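Local coordinates for penicillin-binding protein A (Mycobacterium tuberculosis, PDB 3UN7) that probably cross-links the peptidoglycan of the mycobacterial cell wall as a penicillin-binding D,D-transpeptidase and takes part in regulating cell length, at residues 63-68 and 163-168; 128-133 and 430-435; 268-273 and 292-297; 390-395 and 416-421. One frame throughout, in Å; residues are numbered along the deposited sequence.

Interaction 1 of 4, residues 63-68 and 163-168; sequences SLRYSS and EVQAQA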
loop_
_atom_site.group_PDB
_atom_site.type_symbol
_atom_site.label_atom_id
_atom_site.label_comp_id
_atom_site.label_asym_id
_atom_site.label_seq_id
_atom_site.Cartn_x
_atom_site.Cartn_y
_atom_site.Cartn_z
ATOM N N SER A 63 23.106 -5.952 -9.187
ATOM C CA SER A 63 23.881 -7.188 -9.104
ATOM C C SER A 63 24.659 -7.465 -10.383
ATOM O O SER A 63 24.123 -7.328 -11.479
ATOM C CB SER A 63 22.931 -8.360 -8.819
ATOM O OG SER A 63 23.568 -9.614 -9.021
ATOM N N LEU A 64 25.918 -7.872 -10.232
ATOM C CA LEU A 64 26.726 -8.281 -11.378
ATOM C C LEU A 64 26.097 -9.415 -12.181
ATOM O O LEU A 64 26.094 -9.392 -13.420
ATOM C CB LEU A 64 28.116 -8.700 -10.922
ATOM C CG LEU A 64 29.106 -7.606 -10.583
ATOM C CD1 LEU A 64 30.345 -8.234 -9.977
ATOM C CD2 LEU A 64 29.459 -6.828 -11.843
ATOM N N ARG A 65 25.558 -10.417 -11.507
ATOM C CA ARG A 65 25.010 -11.504 -12.298
ATOM C C ARG A 65 23.490 -11.510 -12.452
ATOM O O ARG A 65 22.971 -12.124 -13.383
ATOM C CB ARG A 65 25.614 -12.863 -11.908
ATOM C CG ARG A 65 24.915 -13.618 -10.824
ATOM C CD ARG A 65 25.886 -14.578 -10.124
ATOM N NE ARG A 65 26.566 -15.481 -11.050
ATOM C CZ ARG A 65 26.093 -16.662 -11.439
ATOM N NH1 ARG A 65 24.928 -17.104 -10.990
ATOM N NH2 ARG A 65 26.790 -17.401 -12.281
ATOM N N TYR A 66 22.784 -10.784 -11.588
ATOM C CA TYR A 66 21.320 -10.779 -11.646
ATOM C C TYR A 66 20.671 -9.462 -12.083
ATOM O O TYR A 66 19.438 -9.336 -12.065
ATOM C CB TYR A 66 20.726 -11.315 -10.334
ATOM C CG TYR A 66 21.160 -12.743 -10.096
ATOM C CD1 TYR A 66 22.150 -13.040 -9.164
ATOM C CD2 TYR A 66 20.619 -13.796 -10.857
ATOM C CE1 TYR A 66 22.580 -14.348 -8.968
ATOM C CE2 TYR A 66 21.041 -15.103 -10.671
ATOM C CZ TYR A 66 22.016 -15.376 -9.722
ATOM O OH TYR A 66 22.462 -16.664 -9.538
ATOM N N SER A 67 21.501 -8.503 -12.502
ATOM C CA SER A 67 21.029 -7.210 -12.981
ATOM C C SER A 67 20.475 -6.368 -11.825
ATOM O O SER A 67 20.970 -6.438 -10.707
ATOM C CB SER A 67 19.984 -7.377 -14.103
ATOM O OG SER A 67 19.867 -6.184 -14.869
ATOM N N SER A 68 19.440 -5.581 -12.101
ATOM C CA SER A 68 18.932 -4.610 -11.152
ATOM C C SER A 68 17.436 -4.802 -10.962
ATOM O O SER A 68 16.778 -5.393 -11.824
ATOM C CB SER A 68 19.169 -3.233 -11.729
ATOM O OG SER A 68 18.567 -3.168 -13.032
ATOM N N GLU A 163 29.521 -16.921 -6.484
ATOM C CA GLU A 163 28.896 -17.920 -5.630
ATOM C C GLU A 163 28.075 -17.316 -4.504
ATOM O O GLU A 163 26.994 -17.819 -4.205
ATOM C CB GLU A 163 29.918 -18.923 -5.091
ATOM C CG GLU A 163 29.889 -20.254 -5.827
ATOM C CD GLU A 163 28.621 -21.056 -5.531
ATOM O OE1 GLU A 163 27.708 -21.085 -6.390
ATOM O OE2 GLU A 163 28.529 -21.644 -4.430
ATOM N N VAL A 164 28.555 -16.232 -3.890
ATOM C CA VAL A 164 27.729 -15.525 -2.899
ATOM C C VAL A 164 26.395 -15.037 -3.517
ATOM O O VAL A 164 25.320 -15.158 -2.914
ATOM C CB VAL A 164 28.507 -14.359 -2.237
ATOM C CG1 VAL A 164 27.572 -13.451 -1.462
ATOM C CG2 VAL A 164 29.597 -14.928 -1.314
ATOM N N GLN A 165 26.467 -14.498 -4.732
ATOM C CA GLN A 165 25.254 -14.049 -5.398
ATOM C C GLN A 165 24.339 -15.233 -5.720
ATOM O O GLN A 165 23.155 -15.208 -5.389
ATOM C CB GLN A 165 25.593 -13.301 -6.679
ATOM C CG GLN A 165 26.267 -11.961 -6.497
ATOM C CD GLN A 165 26.783 -11.458 -7.813
ATOM O OE1 GLN A 165 26.066 -10.782 -8.545
ATOM N NE2 GLN A 165 28.012 -11.825 -8.149
ATOM N N ALA A 166 24.886 -16.269 -6.361
ATOM C CA ALA A 166 24.088 -17.439 -6.775
ATOM C C ALA A 166 23.398 -18.158 -5.616
ATOM O O ALA A 166 22.251 -18.605 -5.748
ATOM C CB ALA A 166 24.938 -18.415 -7.593
ATOM N N GLN A 167 24.097 -18.274 -4.484
ATOM C CA GLN A 167 23.537 -18.920 -3.299
ATOM C C GLN A 167 22.419 -18.091 -2.678
ATOM O O GLN A 167 21.363 -18.630 -2.359
ATOM C CB GLN A 167 24.623 -19.254 -2.275
ATOM C CG GLN A 167 25.293 -20.599 -2.536
ATOM C CD GLN A 167 26.609 -20.776 -1.789
ATOM O OE1 GLN A 167 26.970 -19.956 -0.935
ATOM N NE2 GLN A 167 27.341 -21.846 -2.118
ATOM N N ALA A 168 22.635 -16.780 -2.541
ATOM C CA ALA A 168 21.567 -15.867 -2.099
ATOM C C ALA A 168 20.353 -15.947 -3.015
ATOM O O ALA A 168 19.216 -15.998 -2.550
ATOM C CB ALA A 168 22.068 -14.428 -2.014
#
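Q165 reaches from helix 162-174 into the tight turn of the hairpin made by strands 62-63 and 67-68. The contact joins the dimerisation-domain part of the chain to the transpeptidase part. Two donors grip Q165 OE1. The hydroxyl S63 OG lies in the plane of the amide carbonyl, 2.8 Å from OE1. The backbone R65 N donates to OE1 from 3.0 Å and stands 23° off that plane. Q165 CG is anti to its own carbonyl carbon (chi1 -69°), and the chain then runs extended to the turn. The aliphatic part of R65 crosses this chain, with R65 CD 3.7 Å from Q165 CB. Its guanidinium and the Q165 amide are almost perpendicular, at 82°. The ring of Y66 presents its edge to the helix, with Q165 CB and A166 N near the ring plane. Y66 OH lies 3.3 Å from A166 CA.

Further out, S63 OG also accepts from Y66 N, an ST motif that fixes the hydroxyl between turn and glutamine. Q165 NE2 is steadied by a weak bond to N161 O, and Y66 stacks on W169. R65 CG lies over one face of the Y66 ring, offset toward the rim. The same arginine then folds back, and its NH1 donates to Y66 OH at 2.9 Å, with the hydroxyl oxygen in the guanidinium plane.

Interaction 2 of 4, residues 128-133 and 430-435; sequences PCKGAV and LVENGA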
loop_
_atom_site.group_PDB
_atom_site.type_symbol
_atom_site.label_atom_id
_atom_site.label_comp_id
_atom_site.label_asym_id
_atom_site.label_seq_id
_atom_site.Cartn_x
_atom_site.Cartn_y
_atom_site.Cartn_z
ATOM N N PRO A 128 7.623 -11.307 13.966
ATOM C CA PRO A 128 7.513 -10.527 12.729
ATOM C C PRO A 128 6.254 -10.843 11.942
ATOM O O PRO A 128 5.791 -11.991 11.938
ATOM C CB PRO A 128 8.752 -10.940 11.929
ATOM C CG PRO A 128 9.112 -12.304 12.461
ATOM C CD PRO A 128 8.663 -12.355 13.887
ATOM N N CYS A 129 5.709 -9.819 11.289
ATOM C CA CYS A 129 4.522 -9.955 10.444
ATOM C C CYS A 129 4.900 -10.116 8.976
ATOM O O CYS A 129 5.853 -9.513 8.523
ATOM C CB CYS A 129 3.631 -8.715 10.570
ATOM S SG CYS A 129 2.927 -8.425 12.207
ATOM N N LYS A 130 4.128 -10.910 8.238
ATOM C CA LYS A 130 4.229 -10.940 6.785
ATOM C C LYS A 130 3.188 -9.977 6.243
ATOM O O LYS A 130 2.070 -9.921 6.744
ATOM C CB LYS A 130 3.974 -12.342 6.255
ATOM C CG LYS A 130 4.201 -12.506 4.747
ATOM C CD LYS A 130 3.673 -13.848 4.247
ATOM C CE LYS A 130 4.550 -15.004 4.678
ATOM N NZ LYS A 130 3.886 -16.299 4.363
ATOM N N GLY A 131 3.557 -9.183 5.249
ATOM C CA GLY A 131 2.595 -8.230 4.665
ATOM C C GLY A 131 3.258 -6.976 4.169
ATOM O O GLY A 131 4.407 -7.022 3.683
ATOM N N ALA A 132 2.540 -5.855 4.273
ATOM C CA ALA A 132 3.006 -4.589 3.730
ATOM C C ALA A 132 2.443 -3.389 4.471
ATOM O O ALA A 132 1.394 -3.476 5.126
ATOM C CB ALA A 132 2.702 -4.494 2.221
ATOM N N VAL A 133 3.175 -2.279 4.394
ATOM C CA VAL A 133 2.712 -1.000 4.887
ATOM C C VAL A 133 2.990 0.071 3.831
ATOM O O VAL A 133 4.085 0.134 3.260
ATOM C CB VAL A 133 3.413 -0.589 6.215
ATOM C CG1 VAL A 133 2.987 0.817 6.642
ATOM C CG2 VAL A 133 3.132 -1.609 7.331
ATOM N N LEU A 430 -1.359 -4.195 5.606
ATOM C CA LEU A 430 -1.834 -5.555 5.423
ATOM C C LEU A 430 -0.957 -6.514 6.221
ATOM O O LEU A 430 0.265 -6.562 6.012
ATOM C CB LEU A 430 -1.850 -5.947 3.939
ATOM C CG LEU A 430 -2.020 -7.464 3.787
ATOM C CD1 LEU A 430 -3.491 -7.890 3.858
ATOM C CD2 LEU A 430 -1.354 -7.897 2.515
ATOM N N VAL A 431 -1.579 -7.252 7.153
ATOM C CA VAL A 431 -0.907 -8.322 7.870
ATOM C C VAL A 431 -1.476 -9.639 7.366
ATOM O O VAL A 431 -2.632 -9.983 7.660
ATOM C CB VAL A 431 -1.116 -8.250 9.412
ATOM C CG1 VAL A 431 -0.425 -9.418 10.073
ATOM C CG2 VAL A 431 -0.586 -6.926 9.977
ATOM N N GLU A 432 -0.673 -10.357 6.588
ATOM C CA GLU A 432 -1.087 -11.650 6.052
ATOM C C GLU A 432 -1.325 -12.650 7.192
ATOM O O GLU A 432 -0.489 -12.794 8.092
ATOM C CB GLU A 432 -0.039 -12.182 5.072
ATOM C CG GLU A 432 0.115 -11.310 3.831
ATOM C CD GLU A 432 0.889 -11.987 2.719
ATOM O OE1 GLU A 432 0.712 -13.205 2.509
ATOM O OE2 GLU A 432 1.663 -11.285 2.040
ATOM N N ASN A 433 -2.478 -13.313 7.141
ATOM C CA ASN A 433 -2.902 -14.281 8.160
ATOM C C ASN A 433 -2.968 -13.679 9.570
ATOM O O ASN A 433 -2.856 -14.391 10.557
ATOM C CB ASN A 433 -2.013 -15.534 8.127
ATOM C CG ASN A 433 -2.239 -16.379 6.874
ATOM O OD1 ASN A 433 -2.230 -15.865 5.766
ATOM N ND2 ASN A 433 -2.449 -17.681 7.054
ATOM N N GLY A 434 -3.156 -12.367 9.643
ATOM C CA GLY A 434 -3.064 -11.633 10.902
ATOM C C GLY A 434 -4.404 -11.498 11.610
ATOM O O GLY A 434 -4.477 -10.919 12.705
ATOM N N ALA A 435 -5.458 -12.027 10.986
ATOM C CA ALA A 435 -6.800 -11.933 11.550
ATOM C C ALA A 435 -6.966 -12.521 12.952
ATOM O O ALA A 435 -6.400 -13.560 13.300
ATOM C CB ALA A 435 -7.847 -12.510 10.612
#
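E432 CG is anti to its carbonyl carbon (chi1 -64°), and the chain continues extended across the side chain of K130. K130 CG is anti to the backbone N (chi1 -174°), which brings CG to 3.9 Å from E432 OE2. On the lysine side it is carbon that touches: K130 CD lies 3.5 Å from E432 OE1. The charges are near without pairing, since K130 NZ stays 4.8 Å from OE1. The attraction between them is therefore probably diffuse. E432 OE2 has other partners, a salt bridge to R183 and a hydrogen bond with Y189 OH.

The two backbones belong to the antiparallel five-stranded sheet of the transpeptidase domain. Strands 131-136 and 425-431 are neighbours in it, so segments almost 300 residues apart in the chain meet here. A132 and L430 form a hydrogen-bonded pair, A132 N to L430 O and L430 N to A132 O, both 2.9 Å. Their side chains share one face of the sheet. G131 and V431 form the non-hydrogen-bonded pair beside it. G131 has backbone angles that suit glycine, and L430 O comes within 3.2 Å of its CA. The pairing goes on past the bridges, where E432 N donates to K130 O at 2.8 Å.

V431 CG1 touches C129 SG at 4.1 Å. C129 is held in a disulfide with C125, and I449 of helix 446-458 packs on both C129 and V431. V431 to G434 form a type II turn, with G434 N bonded to V431 O.

Interaction 3 of 4, residues 268-273 and 292-297; sequences ALRSMA and STVGPI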
loop_
_atom_site.group_PDB
_atom_site.type_symbol
_atom_site.label_atom_id
_atom_site.label_comp_id
_atom_site.label_asym_id
_atom_site.label_seq_id
_atom_site.Cartn_x
_atom_site.Cartn_y
_atom_site.Cartn_z
ATOM N N ALA A 268 -23.052 -0.223 -10.580
ATOM C CA ALA A 268 -22.654 0.871 -9.692
ATOM C C ALA A 268 -21.389 0.552 -8.899
ATOM O O ALA A 268 -20.546 1.424 -8.687
ATOM C CB ALA A 268 -23.804 1.256 -8.761
ATOM N N LEU A 269 -21.243 -0.704 -8.477
ATOM C CA LEU A 269 -20.064 -1.107 -7.700
ATOM C C LEU A 269 -18.806 -1.104 -8.580
ATOM O O LEU A 269 -17.763 -0.586 -8.177
ATOM C CB LEU A 269 -20.298 -2.457 -6.995
ATOM C CG LEU A 269 -19.394 -2.872 -5.824
ATOM C CD1 LEU A 269 -19.201 -1.774 -4.761
ATOM C CD2 LEU A 269 -19.952 -4.122 -5.181
ATOM N N ARG A 270 -18.933 -1.658 -9.790
ATOM C CA ARG A 270 -17.881 -1.635 -10.820
ATOM C C ARG A 270 -17.425 -0.217 -11.148
ATOM O O ARG A 270 -16.228 0.035 -11.319
ATOM C CB ARG A 270 -18.396 -2.264 -12.131
ATOM C CG ARG A 270 -18.673 -3.764 -12.085
ATOM C CD ARG A 270 -18.969 -4.347 -13.495
ATOM N NE ARG A 270 -19.424 -5.738 -13.408
ATOM C CZ ARG A 270 -20.654 -6.168 -13.695
ATOM N NH1 ARG A 270 -20.951 -7.460 -13.555
ATOM N NH2 ARG A 270 -21.589 -5.326 -14.130
ATOM N N SER A 271 -18.398 0.682 -11.276
ATOM C CA SER A 271 -18.156 2.081 -11.587
ATOM C C SER A 271 -17.420 2.791 -10.462
ATOM O O SER A 271 -16.491 3.563 -10.717
ATOM C CB SER A 271 -19.477 2.798 -11.877
ATOM O OG SER A 271 -19.259 4.197 -12.058
ATOM N N MET A 272 -17.827 2.532 -9.221
ATOM C CA MET A 272 -17.153 3.145 -8.067
ATOM C C MET A 272 -15.751 2.576 -7.865
ATOM O O MET A 272 -14.809 3.320 -7.587
ATOM C CB MET A 272 -17.986 3.036 -6.785
ATOM C CG MET A 272 -17.424 3.879 -5.630
ATOM S SD MET A 272 -17.256 5.636 -6.049
ATOM C CE MET A 272 -18.962 6.103 -6.295
ATOM N N ALA A 273 -15.622 1.255 -7.994
ATOM C CA ALA A 273 -14.313 0.591 -7.973
ATOM C C ALA A 273 -13.364 1.244 -8.982
ATOM O O ALA A 273 -12.232 1.556 -8.656
ATOM C CB ALA A 273 -14.472 -0.906 -8.266
ATOM N N SER A 292 -5.170 -3.601 -9.676
ATOM C CA SER A 292 -6.189 -4.068 -8.757
ATOM C C SER A 292 -7.504 -4.230 -9.504
ATOM O O SER A 292 -7.720 -3.588 -10.532
ATOM C CB SER A 292 -6.383 -3.071 -7.613
ATOM O OG SER A 292 -5.213 -2.990 -6.820
ATOM N N THR A 293 -8.373 -5.093 -8.991
ATOM C CA THR A 293 -9.605 -5.432 -9.714
ATOM C C THR A 293 -10.777 -5.665 -8.764
ATOM O O THR A 293 -10.578 -6.114 -7.644
ATOM C CB THR A 293 -9.417 -6.662 -10.644
ATOM O OG1 THR A 293 -10.617 -6.864 -11.406
ATOM C CG2 THR A 293 -9.112 -7.927 -9.845
ATOM N N VAL A 294 -11.978 -5.319 -9.220
ATOM C CA VAL A 294 -13.215 -5.643 -8.512
ATOM C C VAL A 294 -13.721 -7.044 -8.920
ATOM O O VAL A 294 -14.583 -7.632 -8.256
ATOM C CB VAL A 294 -14.291 -4.547 -8.759
ATOM C CG1 VAL A 294 -14.878 -4.654 -10.177
ATOM C CG2 VAL A 294 -15.383 -4.599 -7.700
ATOM N N GLY A 295 -13.185 -7.572 -10.016
ATOM C CA GLY A 295 -13.624 -8.863 -10.552
ATOM C C GLY A 295 -14.766 -8.693 -11.536
ATOM O O GLY A 295 -15.329 -7.604 -11.638
ATOM N N PRO A 296 -15.119 -9.768 -12.269
ATOM C CA PRO A 296 -16.170 -9.665 -13.278
ATOM C C PRO A 296 -17.593 -9.620 -12.705
ATOM O O PRO A 296 -18.508 -9.159 -13.388
ATOM C CB PRO A 296 -15.959 -10.919 -14.132
ATOM C CG PRO A 296 -15.374 -11.919 -13.169
ATOM C CD PRO A 296 -14.556 -11.132 -12.185
ATOM N N ILE A 297 -17.775 -10.080 -11.467
ATOM C CA ILE A 297 -19.104 -10.111 -10.808
ATOM C C ILE A 297 -20.184 -10.819 -11.668
ATOM O O ILE A 297 -21.160 -10.185 -12.087
ATOM C CB ILE A 297 -19.593 -8.684 -10.354
ATOM C CG1 ILE A 297 -18.446 -7.848 -9.734
ATOM C CG2 ILE A 297 -20.714 -8.812 -9.356
ATOM C CD1 ILE A 297 -18.836 -6.413 -9.375
#
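R270 makes the polar link from helix 266-275 to the loop that carries P296 and I297. This loop leads to helix 300-306 within the transpeptidase domain. R270 NH1 donates to P296 O at 3.0 Å, with an N-H...O angle of 154°. The donor stands somewhat off the plane of that carbonyl. I297 O lies at a similar distance from NH1, 3.1 Å, and both oxygens approach the guanidinium at its edge. R270 NH2 has its own partner, a salt bridge to D267 on the same helix.

The apolar contacts are made by smaller groups. A273 CB meets V294 CB at 3.7 Å and V294 CG2 at 3.8 Å. The I297 and R270 side chains lie alongside, running opposite ways, with I297 CD1 3.8 Å from R270 CG. On the helix, L269 packs on L303 and T306 of helix 300-306, and M272 on helix 196-205.

Within the loop, T293 OG1 accepts from G295 N, an ST turn. D279 holds the same stretch through T293 OG1 and V294 N.

The chemistry implies a split role for R270. Its CG packs on I297 CD1, while its charge is probably shared between D267 and the carbonyl of P296.

Interaction 4 of 4, residues 390-395 and 416-421; sequences VQIASK and AFAPAQ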
loop_
_atom_site.group_PDB
_atom_site.type_symbol
_atom_site.label_atom_id
_atom_site.label_comp_id
_atom_site.label_asym_id
_atom_site.label_seq_id
_atom_site.Cartn_x
_atom_site.Cartn_y
_atom_site.Cartn_z
ATOM N N VAL A 390 -4.999 13.734 18.091
ATOM C CA VAL A 390 -5.007 13.403 16.679
ATOM C C VAL A 390 -6.204 12.513 16.390
ATOM O O VAL A 390 -6.325 11.396 16.913
ATOM C CB VAL A 390 -3.672 12.762 16.188
ATOM C CG1 VAL A 390 -3.844 12.162 14.800
ATOM C CG2 VAL A 390 -2.541 13.798 16.159
ATOM N N GLN A 391 -7.100 13.047 15.573
ATOM C CA GLN A 391 -8.289 12.331 15.146
ATOM C C GLN A 391 -7.959 11.516 13.901
ATOM O O GLN A 391 -7.471 12.053 12.905
ATOM C CB GLN A 391 -9.411 13.325 14.843
ATOM C CG GLN A 391 -10.759 12.687 14.631
ATOM C CD GLN A 391 -11.823 13.701 14.257
ATOM O OE1 GLN A 391 -11.658 14.481 13.311
ATOM N NE2 GLN A 391 -12.928 13.690 14.993
ATOM N N ILE A 392 -8.226 10.219 13.968
ATOM C CA ILE A 392 -7.886 9.311 12.874
ATOM C C ILE A 392 -9.192 8.821 12.264
ATOM O O ILE A 392 -10.123 8.492 13.001
ATOM C CB ILE A 392 -7.063 8.102 13.382
ATOM C CG1 ILE A 392 -5.702 8.552 13.908
ATOM C CG2 ILE A 392 -6.873 7.042 12.282
ATOM C CD1 ILE A 392 -4.897 7.429 14.571
ATOM N N ALA A 393 -9.261 8.813 10.934
ATOM C CA ALA A 393 -10.348 8.189 10.205
ATOM C C ALA A 393 -9.779 6.864 9.730
ATOM O O ALA A 393 -8.688 6.836 9.155
ATOM C CB ALA A 393 -10.750 9.043 9.001
ATOM N N SER A 394 -10.504 5.776 9.947
ATOM C CA SER A 394 -9.973 4.476 9.587
ATOM C C SER A 394 -11.046 3.473 9.195
ATOM O O SER A 394 -12.238 3.712 9.377
ATOM C CB SER A 394 -9.162 3.917 10.763
ATOM O OG SER A 394 -10.032 3.466 11.796
ATOM N N LYS A 395 -10.595 2.337 8.661
ATOM C CA LYS A 395 -11.425 1.152 8.520
ATOM C C LYS A 395 -10.534 -0.066 8.785
ATOM O O LYS A 395 -9.532 -0.253 8.093
ATOM C CB LYS A 395 -12.041 1.067 7.120
ATOM C CG LYS A 395 -13.078 -0.064 6.970
ATOM C CD LYS A 395 -14.389 0.312 7.668
ATOM C CE LYS A 395 -15.409 -0.825 7.667
ATOM N NZ LYS A 395 -14.957 -1.978 8.485
ATOM N N ALA A 416 -6.316 4.051 6.732
ATOM C CA ALA A 416 -6.549 5.204 7.605
ATOM C C ALA A 416 -5.939 6.479 7.081
ATOM O O ALA A 416 -5.076 6.453 6.210
ATOM C CB ALA A 416 -6.033 4.916 9.027
ATOM N N PHE A 417 -6.430 7.598 7.596
ATOM C CA PHE A 417 -5.800 8.887 7.364
ATOM C C PHE A 417 -5.964 9.801 8.571
ATOM O O PHE A 417 -6.834 9.582 9.406
ATOM C CB PHE A 417 -6.272 9.525 6.046
ATOM C CG PHE A 417 -7.744 9.784 5.969
ATOM C CD1 PHE A 417 -8.264 11.014 6.369
ATOM C CD2 PHE A 417 -8.614 8.819 5.441
ATOM C CE1 PHE A 417 -9.636 11.272 6.265
ATOM C CE2 PHE A 417 -9.982 9.074 5.332
ATOM C CZ PHE A 417 -10.492 10.303 5.745
ATOM N N ALA A 418 -5.100 10.804 8.671
ATOM C CA ALA A 418 -5.050 11.663 9.842
ATOM C C ALA A 418 -4.213 12.907 9.531
ATOM O O ALA A 418 -3.387 12.859 8.633
ATOM C CB ALA A 418 -4.436 10.896 11.030
ATOM N N PRO A 419 -4.454 14.036 10.240
ATOM C CA PRO A 419 -5.602 14.275 11.112
ATOM C C PRO A 419 -6.840 14.261 10.242
ATOM O O PRO A 419 -6.788 14.745 9.107
ATOM C CB PRO A 419 -5.358 15.698 11.644
ATOM C CG PRO A 419 -3.903 15.930 11.473
ATOM C CD PRO A 419 -3.550 15.200 10.211
ATOM N N ALA A 420 -7.938 13.701 10.737
ATOM C CA ALA A 420 -9.080 13.441 9.875
ATOM C C ALA A 420 -9.630 14.693 9.202
ATOM O O ALA A 420 -10.164 14.614 8.093
ATOM C CB ALA A 420 -10.192 12.719 10.646
ATOM N N GLN A 421 -9.503 15.838 9.867
ATOM C CA GLN A 421 -10.125 17.074 9.370
ATOM C C GLN A 421 -9.253 17.872 8.408
ATOM O O GLN A 421 -9.759 18.754 7.704
ATOM C CB GLN A 421 -10.585 17.957 10.520
ATOM C CG GLN A 421 -11.912 17.540 11.095
ATOM C CD GLN A 421 -12.312 18.354 12.295
ATOM O OE1 GLN A 421 -12.224 17.884 13.427
ATOM N NE2 GLN A 421 -12.766 19.577 12.063
#
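A393 CB sits over one face of the F417 ring, across a beta hairpin of strands 393-399 and 411-418. This hairpin forms one edge of the five-stranded sheet of the transpeptidase domain. The methyl lies 3.7 Å from the ring centroid and 18° off the normal, a CH-pi contact, with F417 CZ its nearest ring atom. F417 CG stands between the backbone N and the carbonyl carbon (chi1 60°), and from there the ring lies against A393 CB. T371 of helix 364-379 and I327 of helix 317-328 also touch the F417 side chain. A393 and F417 form a hydrogen-bonded antiparallel pair: A393 N gives to F417 O at 3.0 Å and F417 N to A393 O at 2.8 Å.

The other face of the sheet carries S394 and A416, whose CB atoms meet at 3.7 Å. I392 joins them. Its CG2 turns to A416 CB and its CG1 to A418 CB, at 4.0 and 3.9 Å. Helix 446-458 packs there, with I454 on both alanines. S394 OG is hydrogen-bonded to E378, and NZ of K395, which begins the KTG sequence of penicillin-binding proteins, to S252 OG.

A cis peptide before P419 turns the chain beyond the strand, and A420 N still reaches Q391 O at 2.8 Å, tilted from the carbonyl plane. The extended side chain of Q391 runs beside A420, its OE1 3.5 Å from A420 CB.

Overall arrangement
Interactions 2 and 4 belong to one sheet. Strands 425-431 and 411-418 are neighbours in it and follow each other in the chain. The nearest atoms of interactions 2 and 4 are about 9 Å apart. S193, which by similarity forms the acyl-ester, relates to both: its side chain is about 11 Å from that of L430 and about 11 Å from that of S394. Interaction 3 joins helix and loop in the same domain, its centre about 25 Å from that of interaction 2. Interaction 1 lies apart, where the dimerisation-domain part meets the transpeptidase part. Its centre is about 43 Å from that of interaction 4, on the opposite side of the chain's centre.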